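Local atomic coordinates of dephospho-CoA kinase (Aquifex aeolicus, PDB entry 2IF2), a protein that probably catalyses the last step of coenzyme A biosynthesis, the ATP-dependent phosphorylation of the 3'-hydroxyl group of dephosphocoenzyme A. Residues 34-39 / 87-91. Sequence-based numbering, arbitrary orientation.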
loop_
_atom_site.group_PDB
_atom_site.type_symbol
_atom_site.label_atom_id
_atom_site.label_comp_id
_atom_site.label_asym_id
_atom_site.label_seq_id
_atom_site.Cartn_x
_atom_site.Cartn_y
_atom_site.Cartn_z
ATOM N N LEU A 34 5.834 3.402 3.856
ATOM C CA LEU A 34 5.919 4.170 5.087
ATOM C C LEU A 34 5.809 3.266 6.298
ATOM O O LEU A 34 6.641 3.323 7.199
ATOM C CB LEU A 34 4.813 5.235 5.132
ATOM C CG LEU A 34 4.746 6.195 6.331
ATOM C CD1 LEU A 34 6.046 6.975 6.464
ATOM C CD2 LEU A 34 3.572 7.144 6.157
ATOM N N ILE A 35 4.782 2.422 6.315
ATOM C CA ILE A 35 4.567 1.526 7.451
ATOM C C ILE A 35 5.860 0.794 7.806
ATOM O O ILE A 35 6.336 0.884 8.938
ATOM C CB ILE A 35 3.447 0.465 7.178
ATOM C CG1 ILE A 35 2.157 1.143 6.689
ATOM C CG2 ILE A 35 3.130 -0.294 8.467
ATOM C CD1 ILE A 35 1.454 1.988 7.738
ATOM N N HIS A 36 6.435 0.088 6.838
ATOM C CA HIS A 36 7.659 -0.654 7.092
ATOM C C HIS A 36 8.714 0.162 7.848
ATOM O O HIS A 36 9.562 -0.398 8.531
ATOM C CB HIS A 36 8.259 -1.156 5.780
ATOM C CG HIS A 36 9.307 -2.225 5.972
ATOM N ND1 HIS A 36 8.986 -3.528 6.216
ATOM C CD2 HIS A 36 10.661 -2.135 5.980
ATOM C CE1 HIS A 36 10.114 -4.232 6.372
ATOM N NE2 HIS A 36 11.125 -3.413 6.233
ATOM N N SER A 37 8.666 1.482 7.727
ATOM C CA SER A 37 9.642 2.323 8.406
ATOM C C SER A 37 9.285 2.450 9.871
ATOM O O SER A 37 10.033 3.028 10.658
ATOM C CB SER A 37 9.667 3.724 7.803
ATOM O OG SER A 37 8.585 4.502 8.293
ATOM N N PHE A 38 8.127 1.925 10.238
ATOM C CA PHE A 38 7.675 2.020 11.617
ATOM C C PHE A 38 8.359 0.995 12.512
ATOM O O PHE A 38 8.553 1.236 13.707
ATOM C CB PHE A 38 6.157 1.843 11.660
ATOM C CG PHE A 38 5.395 2.927 10.940
ATOM C CD1 PHE A 38 4.110 2.685 10.464
ATOM C CD2 PHE A 38 5.943 4.200 10.774
ATOM C CE1 PHE A 38 3.377 3.691 9.836
ATOM C CE2 PHE A 38 5.222 5.218 10.149
ATOM C CZ PHE A 38 3.935 4.962 9.679
ATOM N N TYR A 39 8.738 -0.130 11.915
ATOM C CA TYR A 39 9.393 -1.223 12.632
ATOM C C TYR A 39 10.932 -1.130 12.679
ATOM O O TYR A 39 11.614 -2.110 13.011
ATOM C CB TYR A 39 9.008 -2.560 11.996
ATOM C CG TYR A 39 7.525 -2.791 11.767
ATOM C CD1 TYR A 39 6.892 -2.303 10.626
ATOM C CD2 TYR A 39 6.782 -3.586 12.642
ATOM C CE1 TYR A 39 5.554 -2.613 10.351
ATOM C CE2 TYR A 39 5.444 -3.903 12.379
ATOM C CZ TYR A 39 4.836 -3.419 11.231
ATOM O OH TYR A 39 3.532 -3.771 10.932
ATOM N N THR A 87 -0.501 0.759 13.815
ATOM C CA THR A 87 -0.106 1.129 12.468
ATOM C C THR A 87 -0.900 2.355 12.010
ATOM O O THR A 87 -0.340 3.437 11.883
ATOM C CB THR A 87 -0.347 -0.033 11.482
ATOM O OG1 THR A 87 0.602 -1.075 11.727
ATOM C CG2 THR A 87 -0.213 0.440 10.058
ATOM N N HIS A 88 -2.197 2.188 11.768
ATOM C CA HIS A 88 -3.045 3.289 11.318
ATOM C C HIS A 88 -2.992 4.475 12.246
ATOM O O HIS A 88 -3.188 5.609 11.825
ATOM C CB HIS A 88 -4.490 2.835 11.201
ATOM C CG HIS A 88 -4.694 1.763 10.179
ATOM N ND1 HIS A 88 -3.887 0.653 10.103
ATOM C CD2 HIS A 88 -5.608 1.643 9.185
ATOM C CE1 HIS A 88 -4.290 -0.113 9.098
ATOM N NE2 HIS A 88 -5.329 0.465 8.529
ATOM N N ARG A 89 -2.744 4.212 13.521
ATOM C CA ARG A 89 -2.663 5.291 14.493
ATOM C C ARG A 89 -1.430 6.135 14.174
ATOM O O ARG A 89 -1.265 7.227 14.711
ATOM C CB ARG A 89 -2.580 4.724 15.929
ATOM C CG ARG A 89 -2.475 5.788 17.046
ATOM C CD ARG A 89 -2.414 5.197 18.473
ATOM N NE ARG A 89 -3.700 4.687 18.970
ATOM C CZ ARG A 89 -4.245 3.520 18.623
ATOM N NH1 ARG A 89 -3.619 2.727 17.766
ATOM N NH2 ARG A 89 -5.411 3.139 19.140
ATOM N N ALA A 90 -0.569 5.625 13.294
ATOM C CA ALA A 90 0.654 6.333 12.906
ATOM C C ALA A 90 0.526 6.864 11.490
ATOM O O ALA A 90 1.095 7.901 11.143
ATOM C CB ALA A 90 1.853 5.397 12.998
ATOM N N LEU A 91 -0.228 6.132 10.677
ATOM C CA LEU A 91 -0.456 6.496 9.290
ATOM C C LEU A 91 -1.391 7.694 9.248
ATOM O O LEU A 91 -1.052 8.731 8.686
ATOM C CB LEU A 91 -1.078 5.321 8.531
ATOM C CG LEU A 91 -1.197 5.436 7.009
ATOM C CD1 LEU A 91 0.190 5.443 6.394
ATOM C CD2 LEU A 91 -2.007 4.274 6.457
#
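Ile35 reaches across to Thr87 and Leu91 with the far end of its longer branch, CD1, which meets the Thr87 methyl CG2 on one hand and Leu91 CD1, at 3.9 Å, on the other. The short branch CG2 also meets the threonine methyl, 3.8 Å from Thr87 CG2, and the two side chains cross at about a right angle. CG1 of Ile35 stands anti to the carbonyl carbon (chi1 -52°), and the further bend to CD1 carries that methyl toward helix 77-91. Cutting this side chain back to an alanine here would take away the methyl lodged between Thr87 CG2 and Leu91 CD1, and would probably leave a gap there and both methyls without the neighbour they share. The preceding residue, Leu34, touches the same Leu91 methyl through CD2, 3.8 Å from Leu91 CD1, so that Leu91 CD1 receives both aliphatic chains. Phe38 adds an aromatic surface: Ala90 CB lies over one face of its ring, 4.2 Å from the centroid and 22° off the normal, as a CH-pi contact that favours the CE1-CZ rim. The opposite face is covered by its own chain, with Leu34 O above the ring centre. That carbonyl also accepts a hydrogen bond from Ser37 OG, in the carbonyl plane. No hydrogen bond joins the two segments; Thr87 OG1 instead makes a weak one to Leu83 O in its own helix.

Around this apolar patch, Val45 of helix 44-53 touches both Phe38 and Ala90, while the His43 ring meets that of Phe38 with planes at about 70°. Tyr39, at the margin, makes a cation-pi contact with Arg66 of helix 66-71. The arrangement is plain helix-to-helix packing in a CoaE-family kinase of the P-loop NTPase clan: it joins helix 31-36, directly after edge strand 27-30 of the parallel sheet, and the chain following it to the C-terminal end of helix 77-91.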